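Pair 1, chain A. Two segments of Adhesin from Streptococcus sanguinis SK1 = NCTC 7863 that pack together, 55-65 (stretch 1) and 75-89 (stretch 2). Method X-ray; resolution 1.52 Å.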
# COMPACT_ATOMS: atom_id res chain seq x y z
N ASN A 55 -23.84 -6.06 42.41
CA ASN A 55 -22.55 -6.46 43.00
C ASN A 55 -21.37 -6.04 42.13
O ASN A 55 -20.35 -5.93 42.67
CB ASN A 55 -22.55 -7.94 43.30
CG ASN A 55 -22.62 -8.81 42.08
OD1 ASN A 55 -23.02 -8.38 41.02
ND2 ASN A 55 -22.35 -10.07 42.31
N TRP A 56 -21.55 -5.80 40.84
CA TRP A 56 -20.44 -5.41 39.98
C TRP A 56 -20.14 -3.90 40.00
O TRP A 56 -19.22 -3.56 39.38
CB TRP A 56 -20.66 -5.98 38.59
CG TRP A 56 -22.01 -5.71 38.01
CD1 TRP A 56 -23.06 -6.55 38.02
CD2 TRP A 56 -22.44 -4.51 37.37
NE1 TRP A 56 -24.11 -5.96 37.42
CE2 TRP A 56 -23.78 -4.72 37.00
CE3 TRP A 56 -21.83 -3.32 37.03
CZ2 TRP A 56 -24.51 -3.78 36.32
CZ3 TRP A 56 -22.56 -2.38 36.38
CH2 TRP A 56 -23.89 -2.60 36.05
N ILE A 57 -20.95 -3.08 40.66
CA ILE A 57 -20.59 -1.69 40.84
C ILE A 57 -19.68 -1.65 42.05
O ILE A 57 -20.09 -2.03 43.16
CB ILE A 57 -21.82 -0.82 41.06
CG1 ILE A 57 -22.74 -0.88 39.86
CG2 ILE A 57 -21.34 0.64 41.32
CD1 ILE A 57 -24.05 -0.03 40.10
N ARG A 58 -18.44 -1.21 41.86
CA ARG A 58 -17.42 -1.22 42.91
C ARG A 58 -16.91 0.20 43.07
O ARG A 58 -17.07 0.99 42.25
CB ARG A 58 -16.29 -2.14 42.46
CG ARG A 58 -16.81 -3.53 42.20
CD ARG A 58 -15.72 -4.46 41.75
NE ARG A 58 -14.73 -4.64 42.79
CZ ARG A 58 -13.55 -5.19 42.58
NH1 ARG A 58 -13.24 -5.65 41.38
NH2 ARG A 58 -12.68 -5.32 43.56
N TYR A 59 -16.36 0.44 44.23
CA TYR A 59 -15.76 1.74 44.45
C TYR A 59 -14.60 1.65 45.43
O TYR A 59 -14.58 0.79 46.22
CB TYR A 59 -16.74 2.83 44.85
CG TYR A 59 -17.41 2.61 46.16
CD1 TYR A 59 -18.43 1.72 46.31
CD2 TYR A 59 -17.06 3.38 47.24
CE1 TYR A 59 -19.06 1.55 47.52
CE2 TYR A 59 -17.68 3.23 48.45
CZ TYR A 59 -18.69 2.33 48.59
OH TYR A 59 -19.28 2.24 49.81
N SER A 60 -13.74 2.63 45.33
CA SER A 60 -12.57 2.66 46.21
C SER A 60 -12.12 4.10 46.39
O SER A 60 -12.20 4.85 45.51
CB SER A 60 -11.47 1.83 45.66
OG SER A 60 -11.00 2.36 44.48
N THR A 61 -11.64 4.41 47.57
CA THR A 61 -11.08 5.72 47.79
C THR A 61 -9.74 5.59 48.51
O THR A 61 -9.73 5.22 49.61
CB THR A 61 -11.98 6.53 48.69
OG1 THR A 61 -13.29 6.51 48.16
CG2 THR A 61 -11.48 7.96 48.80
N ASP A 62 -8.68 5.91 47.82
CA ASP A 62 -7.38 5.94 48.47
C ASP A 62 -7.41 7.15 49.41
O ASP A 62 -8.13 8.05 49.22
CB ASP A 62 -6.31 6.03 47.39
CG ASP A 62 -6.25 4.81 46.48
OD1 ASP A 62 -6.97 3.86 46.69
OD2 ASP A 62 -5.54 4.90 45.50
N ASN A 63 -6.54 7.16 50.36
CA ASN A 63 -6.30 8.32 51.17
C ASN A 63 -7.49 8.76 51.99
O ASN A 63 -7.56 9.90 52.37
CB ASN A 63 -5.83 9.48 50.31
CG ASN A 63 -4.83 10.32 51.03
OD1 ASN A 63 -4.11 9.81 51.86
ND2 ASN A 63 -4.75 11.60 50.71
N LEU A 64 -8.44 7.88 52.29
CA LEU A 64 -9.55 8.21 53.18
C LEU A 64 -9.03 8.52 54.58
O LEU A 64 -8.03 7.93 55.05
CB LEU A 64 -10.52 7.05 53.29
CG LEU A 64 -11.78 7.09 52.44
CD1 LEU A 64 -12.62 5.84 52.77
CD2 LEU A 64 -12.61 8.34 52.70
N SER A 65 -9.70 9.46 55.25
CA SER A 65 -9.51 9.67 56.68
C SER A 65 -8.07 10.09 56.99
O SER A 65 -7.43 9.64 57.95
CB SER A 65 -9.93 8.42 57.47
OG SER A 65 -10.19 8.88 58.80
N PRO A 75 -8.58 17.52 45.69
CA PRO A 75 -9.77 16.86 46.16
C PRO A 75 -9.59 15.37 46.43
O PRO A 75 -8.79 14.75 45.86
CB PRO A 75 -10.81 17.01 45.05
CG PRO A 75 -10.31 18.15 44.25
CD PRO A 75 -8.81 18.11 44.37
N LEU A 76 -10.38 14.85 47.35
CA LEU A 76 -10.35 13.42 47.63
C LEU A 76 -10.98 12.72 46.43
O LEU A 76 -12.05 13.08 46.07
CB LEU A 76 -11.17 13.15 48.87
CG LEU A 76 -11.15 11.68 49.22
CD1 LEU A 76 -9.74 11.22 49.54
CD2 LEU A 76 -12.09 11.41 50.36
N ARG A 77 -10.30 11.74 45.86
CA ARG A 77 -10.79 11.07 44.65
C ARG A 77 -11.34 9.67 44.95
O ARG A 77 -10.65 8.90 45.51
CB ARG A 77 -9.65 11.02 43.65
CG ARG A 77 -9.63 12.35 42.94
CD ARG A 77 -8.53 12.59 42.01
NE ARG A 77 -8.63 11.78 40.84
CZ ARG A 77 -9.33 11.95 39.77
NH1 ARG A 77 -10.25 12.87 39.69
NH2 ARG A 77 -9.11 11.12 38.78
N THR A 78 -12.57 9.40 44.54
CA THR A 78 -13.17 8.08 44.76
C THR A 78 -13.35 7.47 43.38
O THR A 78 -13.88 8.13 42.57
CB THR A 78 -14.51 8.21 45.45
OG1 THR A 78 -14.27 8.69 46.76
CG2 THR A 78 -15.28 6.91 45.53
N ARG A 79 -12.85 6.28 43.19
CA ARG A 79 -13.01 5.61 41.91
C ARG A 79 -14.28 4.77 41.96
O ARG A 79 -14.41 4.02 42.85
CB ARG A 79 -11.82 4.71 41.68
CG ARG A 79 -11.83 4.02 40.32
CD ARG A 79 -10.81 2.90 40.37
NE ARG A 79 -10.74 2.27 39.08
CZ ARG A 79 -10.47 1.02 38.89
NH1 ARG A 79 -10.49 0.55 37.66
NH2 ARG A 79 -10.17 0.25 39.88
N VAL A 80 -15.17 4.91 40.99
CA VAL A 80 -16.36 4.03 40.87
C VAL A 80 -16.13 3.26 39.57
O VAL A 80 -15.80 3.85 38.64
CB VAL A 80 -17.65 4.84 40.86
CG1 VAL A 80 -18.85 3.92 40.81
CG2 VAL A 80 -17.76 5.74 42.08
N TYR A 81 -16.20 1.95 39.62
CA TYR A 81 -15.75 1.14 38.47
C TYR A 81 -16.41 -0.23 38.55
O TYR A 81 -16.96 -0.60 39.48
CB TYR A 81 -14.22 0.98 38.55
CG TYR A 81 -13.73 0.21 39.75
CD1 TYR A 81 -13.68 0.76 41.01
CD2 TYR A 81 -13.33 -1.09 39.62
CE1 TYR A 81 -13.28 0.01 42.10
CE2 TYR A 81 -12.95 -1.86 40.68
CZ TYR A 81 -12.87 -1.30 41.93
OH TYR A 81 -12.46 -2.08 42.95
N GLY A 82 -16.20 -0.97 37.48
CA GLY A 82 -16.64 -2.34 37.43
C GLY A 82 -16.64 -2.83 36.01
O GLY A 82 -16.16 -2.19 35.16
N ILE A 83 -17.12 -4.04 35.85
CA ILE A 83 -17.30 -4.68 34.55
C ILE A 83 -18.79 -4.99 34.43
O ILE A 83 -19.34 -5.73 35.26
CB ILE A 83 -16.45 -5.95 34.44
CG1 ILE A 83 -14.99 -5.57 34.54
CG2 ILE A 83 -16.81 -6.65 33.15
CD1 ILE A 83 -14.13 -6.81 34.77
N VAL A 84 -19.44 -4.43 33.40
CA VAL A 84 -20.85 -4.77 33.17
C VAL A 84 -20.92 -6.19 32.66
O VAL A 84 -20.24 -6.48 31.69
CB VAL A 84 -21.50 -3.84 32.17
CG1 VAL A 84 -22.97 -4.17 31.96
CG2 VAL A 84 -21.29 -2.36 32.68
N PRO A 85 -21.79 -7.04 33.19
CA PRO A 85 -21.88 -8.42 32.72
C PRO A 85 -22.23 -8.43 31.25
O PRO A 85 -23.03 -7.63 30.75
CB PRO A 85 -23.00 -9.01 33.58
CG PRO A 85 -22.96 -8.14 34.88
CD PRO A 85 -22.60 -6.79 34.41
N ILE A 86 -21.69 -9.44 30.58
CA ILE A 86 -21.83 -9.55 29.16
C ILE A 86 -23.28 -9.80 28.77
O ILE A 86 -23.64 -9.49 27.63
CB ILE A 86 -20.93 -10.67 28.62
CG1 ILE A 86 -20.75 -10.52 27.10
CG2 ILE A 86 -21.50 -12.02 29.00
CD1 ILE A 86 -20.05 -9.31 26.67
N ASN A 87 -24.11 -10.34 29.66
CA ASN A 87 -25.51 -10.60 29.33
C ASN A 87 -26.49 -9.65 30.02
O ASN A 87 -27.69 -9.94 30.11
CB ASN A 87 -25.89 -12.03 29.68
CG ASN A 87 -25.78 -12.30 31.15
OD1 ASN A 87 -24.95 -11.72 31.83
ND2 ASN A 87 -26.60 -13.21 31.64
N HIS A 88 -25.99 -8.53 30.55
CA HIS A 88 -26.88 -7.53 31.10
C HIS A 88 -27.86 -7.09 30.02
O HIS A 88 -27.52 -6.98 28.84
CB HIS A 88 -26.05 -6.34 31.58
CG HIS A 88 -26.73 -5.51 32.60
ND1 HIS A 88 -27.71 -4.62 32.25
CD2 HIS A 88 -26.64 -5.45 33.95
CE1 HIS A 88 -28.21 -4.05 33.34
NE2 HIS A 88 -27.57 -4.53 34.39
N GLY A 89 -29.05 -6.76 30.44
CA GLY A 89 -29.98 -6.12 29.54
C GLY A 89 -29.53 -4.73 29.10
O GLY A 89 -28.72 -4.08 29.74
O HOH W 1 -17.28 -5.27 38.48
O HOH W 2 -13.34 -1.69 45.44
O HOH W 3 -9.57 0.54 42.90
O HOH W 4 -8.99 6.65 44.96
O HOH W 5 -8.27 9.09 47.05

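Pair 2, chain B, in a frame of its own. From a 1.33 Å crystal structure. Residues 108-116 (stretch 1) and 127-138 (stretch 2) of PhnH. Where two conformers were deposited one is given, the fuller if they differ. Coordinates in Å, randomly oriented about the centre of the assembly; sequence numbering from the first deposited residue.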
# COMPACT_ATOMS: atom_id res chain seq x y z
N ILE B 108 -9.82 -4.70 13.38
CA ILE B 108 -11.15 -5.29 13.47
C ILE B 108 -11.53 -5.34 14.95
O ILE B 108 -10.75 -5.75 15.80
CB ILE B 108 -11.11 -6.70 12.82
CG1 ILE B 108 -10.92 -6.65 11.29
CG2 ILE B 108 -12.28 -7.63 13.20
CD1 ILE B 108 -12.09 -6.08 10.53
N PRO B 109 -12.79 -4.97 15.30
CA PRO B 109 -13.88 -4.70 14.36
C PRO B 109 -14.11 -3.26 13.94
O PRO B 109 -15.17 -2.95 13.43
CB PRO B 109 -15.10 -5.14 15.21
CG PRO B 109 -14.74 -4.72 16.61
CD PRO B 109 -13.26 -5.03 16.69
N TYR B 110 -13.10 -2.40 14.14
CA TYR B 110 -13.22 -0.99 13.81
C TYR B 110 -12.61 -0.70 12.42
O TYR B 110 -11.42 -1.05 12.18
CB TYR B 110 -12.44 -0.19 14.86
CG TYR B 110 -12.82 -0.56 16.29
CD1 TYR B 110 -14.16 -0.75 16.67
CD2 TYR B 110 -11.85 -0.76 17.26
CE1 TYR B 110 -14.51 -1.12 17.96
CE2 TYR B 110 -12.19 -1.14 18.55
CZ TYR B 110 -13.52 -1.30 18.90
OH TYR B 110 -13.83 -1.65 20.20
N VAL B 111 -13.38 -0.04 11.58
CA VAL B 111 -13.06 0.10 10.16
C VAL B 111 -12.98 1.56 9.77
O VAL B 111 -13.96 2.29 9.90
CB VAL B 111 -14.10 -0.64 9.29
CG1 VAL B 111 -13.68 -0.58 7.81
CG2 VAL B 111 -14.28 -2.07 9.76
N ALA B 112 -11.85 1.98 9.22
CA ALA B 112 -11.72 3.33 8.69
C ALA B 112 -11.91 3.28 7.18
O ALA B 112 -11.44 2.30 6.56
CB ALA B 112 -10.33 3.87 8.99
N VAL B 113 -12.46 4.32 6.58
CA VAL B 113 -12.84 4.28 5.19
C VAL B 113 -12.48 5.59 4.52
O VAL B 113 -12.68 6.68 5.10
CB VAL B 113 -14.37 4.10 5.07
CG1 VAL B 113 -14.78 3.83 3.64
CG2 VAL B 113 -14.89 3.01 5.97
N LEU B 114 -11.99 5.48 3.30
CA LEU B 114 -11.77 6.57 2.37
C LEU B 114 -12.48 6.23 1.06
O LEU B 114 -12.76 5.05 0.80
CB LEU B 114 -10.27 6.79 2.13
CG LEU B 114 -9.50 7.29 3.34
CD1 LEU B 114 -8.00 7.07 3.12
CD2 LEU B 114 -9.79 8.76 3.67
N PHE B 115 -12.73 7.24 0.23
CA PHE B 115 -13.52 7.12 -0.99
C PHE B 115 -12.87 7.84 -2.14
O PHE B 115 -12.18 8.85 -1.96
CB PHE B 115 -14.89 7.81 -0.82
CG PHE B 115 -15.70 7.29 0.35
CD1 PHE B 115 -16.50 6.14 0.20
CD2 PHE B 115 -15.60 7.87 1.61
CE1 PHE B 115 -17.25 5.66 1.28
CE2 PHE B 115 -16.29 7.36 2.68
CZ PHE B 115 -17.12 6.26 2.53
N ASP B 116 -13.06 7.31 -3.36
CA ASP B 116 -12.61 7.96 -4.56
C ASP B 116 -13.67 7.84 -5.64
O ASP B 116 -14.04 6.72 -6.04
CB ASP B 116 -11.29 7.36 -5.06
CG ASP B 116 -10.53 8.23 -6.04
OD1 ASP B 116 -11.16 8.85 -6.91
OD2 ASP B 116 -9.31 8.29 -5.91
N ASN B 127 -13.59 14.00 -0.02
CA ASN B 127 -13.09 14.73 1.13
C ASN B 127 -13.50 14.12 2.45
O ASN B 127 -13.29 14.75 3.48
CB ASN B 127 -13.53 16.20 1.07
CG ASN B 127 -12.99 16.87 -0.17
OD1 ASN B 127 -11.82 16.73 -0.50
ND2 ASN B 127 -13.87 17.51 -0.93
N VAL B 128 -14.06 12.92 2.46
CA VAL B 128 -14.60 12.31 3.66
C VAL B 128 -13.67 11.24 4.26
O VAL B 128 -13.20 10.33 3.55
CB VAL B 128 -15.99 11.67 3.40
CG1 VAL B 128 -16.49 10.84 4.58
CG2 VAL B 128 -16.99 12.78 3.00
N THR B 129 -13.48 11.28 5.57
CA THR B 129 -13.00 10.14 6.34
C THR B 129 -14.19 9.55 7.09
O THR B 129 -14.87 10.26 7.90
CB THR B 129 -11.99 10.55 7.43
OG1 THR B 129 -12.48 11.75 8.09
CG2 THR B 129 -10.67 10.95 6.84
N ALA B 130 -14.48 8.27 6.88
CA ALA B 130 -15.52 7.59 7.64
C ALA B 130 -14.99 6.49 8.52
O ALA B 130 -13.83 6.07 8.42
CB ALA B 130 -16.59 7.10 6.69
N TRP B 131 -15.87 5.93 9.36
CA TRP B 131 -15.52 4.94 10.36
C TRP B 131 -16.75 4.07 10.58
O TRP B 131 -17.85 4.65 10.68
CB TRP B 131 -15.13 5.64 11.68
CG TRP B 131 -14.70 4.70 12.74
CD1 TRP B 131 -13.41 4.39 13.09
CD2 TRP B 131 -15.52 3.94 13.65
NE1 TRP B 131 -13.37 3.50 14.12
CE2 TRP B 131 -14.65 3.21 14.50
CE3 TRP B 131 -16.90 3.80 13.84
CZ2 TRP B 131 -15.09 2.34 15.48
CZ3 TRP B 131 -17.34 2.93 14.83
CH2 TRP B 131 -16.45 2.25 15.66
N GLY B 132 -16.56 2.76 10.67
CA GLY B 132 -17.70 1.87 10.85
C GLY B 132 -17.36 0.67 11.69
O GLY B 132 -16.20 0.36 11.95
N THR B 133 -18.42 -0.05 12.11
CA THR B 133 -18.26 -1.28 12.86
C THR B 133 -19.59 -2.02 12.77
O THR B 133 -20.60 -1.38 12.48
CB THR B 133 -17.86 -0.96 14.31
OG1 THR B 133 -17.36 -2.12 14.93
CG2 THR B 133 -19.02 -0.43 15.16
N PRO B 134 -19.63 -3.35 12.97
CA PRO B 134 -20.91 -4.09 12.98
C PRO B 134 -21.69 -3.71 14.24
O PRO B 134 -21.15 -3.88 15.33
CB PRO B 134 -20.52 -5.57 12.95
CG PRO B 134 -19.04 -5.57 12.61
CD PRO B 134 -18.49 -4.27 13.19
N PRO B 135 -22.96 -3.21 14.16
CA PRO B 135 -23.76 -2.95 15.37
C PRO B 135 -24.04 -4.22 16.17
O PRO B 135 -24.20 -4.14 17.37
CB PRO B 135 -25.03 -2.26 14.85
CG PRO B 135 -25.16 -2.74 13.41
CD PRO B 135 -23.69 -2.78 12.96
N ASN B 136 -24.02 -5.38 15.50
CA ASN B 136 -24.13 -6.68 16.13
C ASN B 136 -22.92 -7.54 15.73
O ASN B 136 -22.80 -7.96 14.58
CB ASN B 136 -25.46 -7.31 15.70
CG ASN B 136 -25.66 -8.71 16.21
OD1 ASN B 136 -24.84 -9.23 16.96
ND2 ASN B 136 -26.73 -9.35 15.78
N LEU B 137 -22.01 -7.81 16.67
CA LEU B 137 -20.74 -8.45 16.34
C LEU B 137 -20.89 -9.91 15.89
O LEU B 137 -19.96 -10.50 15.32
CB LEU B 137 -19.77 -8.27 17.51
CG LEU B 137 -19.33 -6.83 17.77
CD1 LEU B 137 -18.52 -6.71 19.05
CD2 LEU B 137 -18.53 -6.29 16.58
N ASN B 138 -22.06 -10.51 16.14
CA ASN B 138 -22.26 -11.86 15.62
C ASN B 138 -22.87 -11.78 14.22
O ASN B 138 -23.15 -12.82 13.63
CB ASN B 138 -22.97 -12.78 16.61
CG ASN B 138 -24.10 -12.12 17.36
OD1 ASN B 138 -25.05 -11.65 16.74
ND2 ASN B 138 -24.01 -12.10 18.68
O HOH W 6 -12.16 9.98 1.09

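Antiparallel strand pairing in two proteins, compared after superposition of 14 central residues (N, CA, C; RMSD 0.7 Å). In both pairs two neighbouring strands run antiparallel, with their N-to-C directions at 162° in pair 1 and 148° in pair 2 and their axes approaching to 4.6 and 4.5 Å. Arg A58 falls on Val B111 and Tyr A81 on Gly B132; Ser A60 falls on Val B113 and Arg A79 on Ala B130. These are the hydrogen-bonded pairs of the ladder, and each closes with two backbone bonds. In pair 1, Arg A58 N donates to Tyr A81 O (2.9 Å) and Tyr A81 N to Arg A58 O (2.9 Å); in pair 2, Val B111 N donates to Gly B132 O (2.9 Å) and Gly B132 N to Val B111 O (2.8 Å). The second rung repeats the pattern: Ser A60 N to Arg A79 O (2.9 Å) and Arg A79 N to Ser A60 O (2.8 Å), against Val B113 N to Ala B130 O (2.9 Å) and Ala B130 N to Val B113 O (3.0 Å). Between the rungs lie the matched non-hydrogen-bonded pairs Tyr A59–Val A80 and Ala B112–Trp B131.

Because the backbones agree, the side chains carry the differences. On the face of Arg A58 and Tyr A81, the arginine lays its aliphatic base over the tyrosine ring, with Arg A58 CB 3.8 Å from the Tyr A81 ring centroid, while water 2 links Tyr A81 OH (2.7 Å) to Tyr A59 O (2.9 Å). The matched site in pair 2 has no ring, since Gly B132 stands where Tyr A81 does; one rung along, small apolar groups meet instead, Val B113 CB lying 4.1 Å from Ala B130 CB. On the opposite face the large residue changes strand. Pair 1 sets Tyr A59 beside Val A80 (CB to CG2, 4.1 Å), whereas pair 2 sets Ala B112 beside Trp B131, whose indole reaches along the ladder to Tyr B110 (Trp B131 CZ2 to Tyr B110 CD1, 3.4 Å). Those two rings are near parallel but slid apart, so they barely overlap.

The ends differ too. Trp A56 matches Pro B109, and Gly A82 matches Thr B133. In pair 1, Trp A56 O sits so close to Gly A82 that an ideal CB there would lie 2.1 Å from it, a clash. Water 1 joins Trp A56 O (2.7 Å) to Ile A83 N (2.9 Å), and the indole takes Pro A85 CD over its face, 3.5 Å from the centroid of the five-membered ring. In pair 2, Thr B133 OG1 bonds directly to Pro B109 O (2.8 Å), and Pro B109 CB packs on Leu B137 CD2 (3.9 Å). At the other end, Thr A61 OG1 and Thr A78 OG1 share a hydrogen bond (2.8 Å); the matched Leu B114 and Thr B129 make an apolar contact, CD2 to CG2, at 4.0 Å.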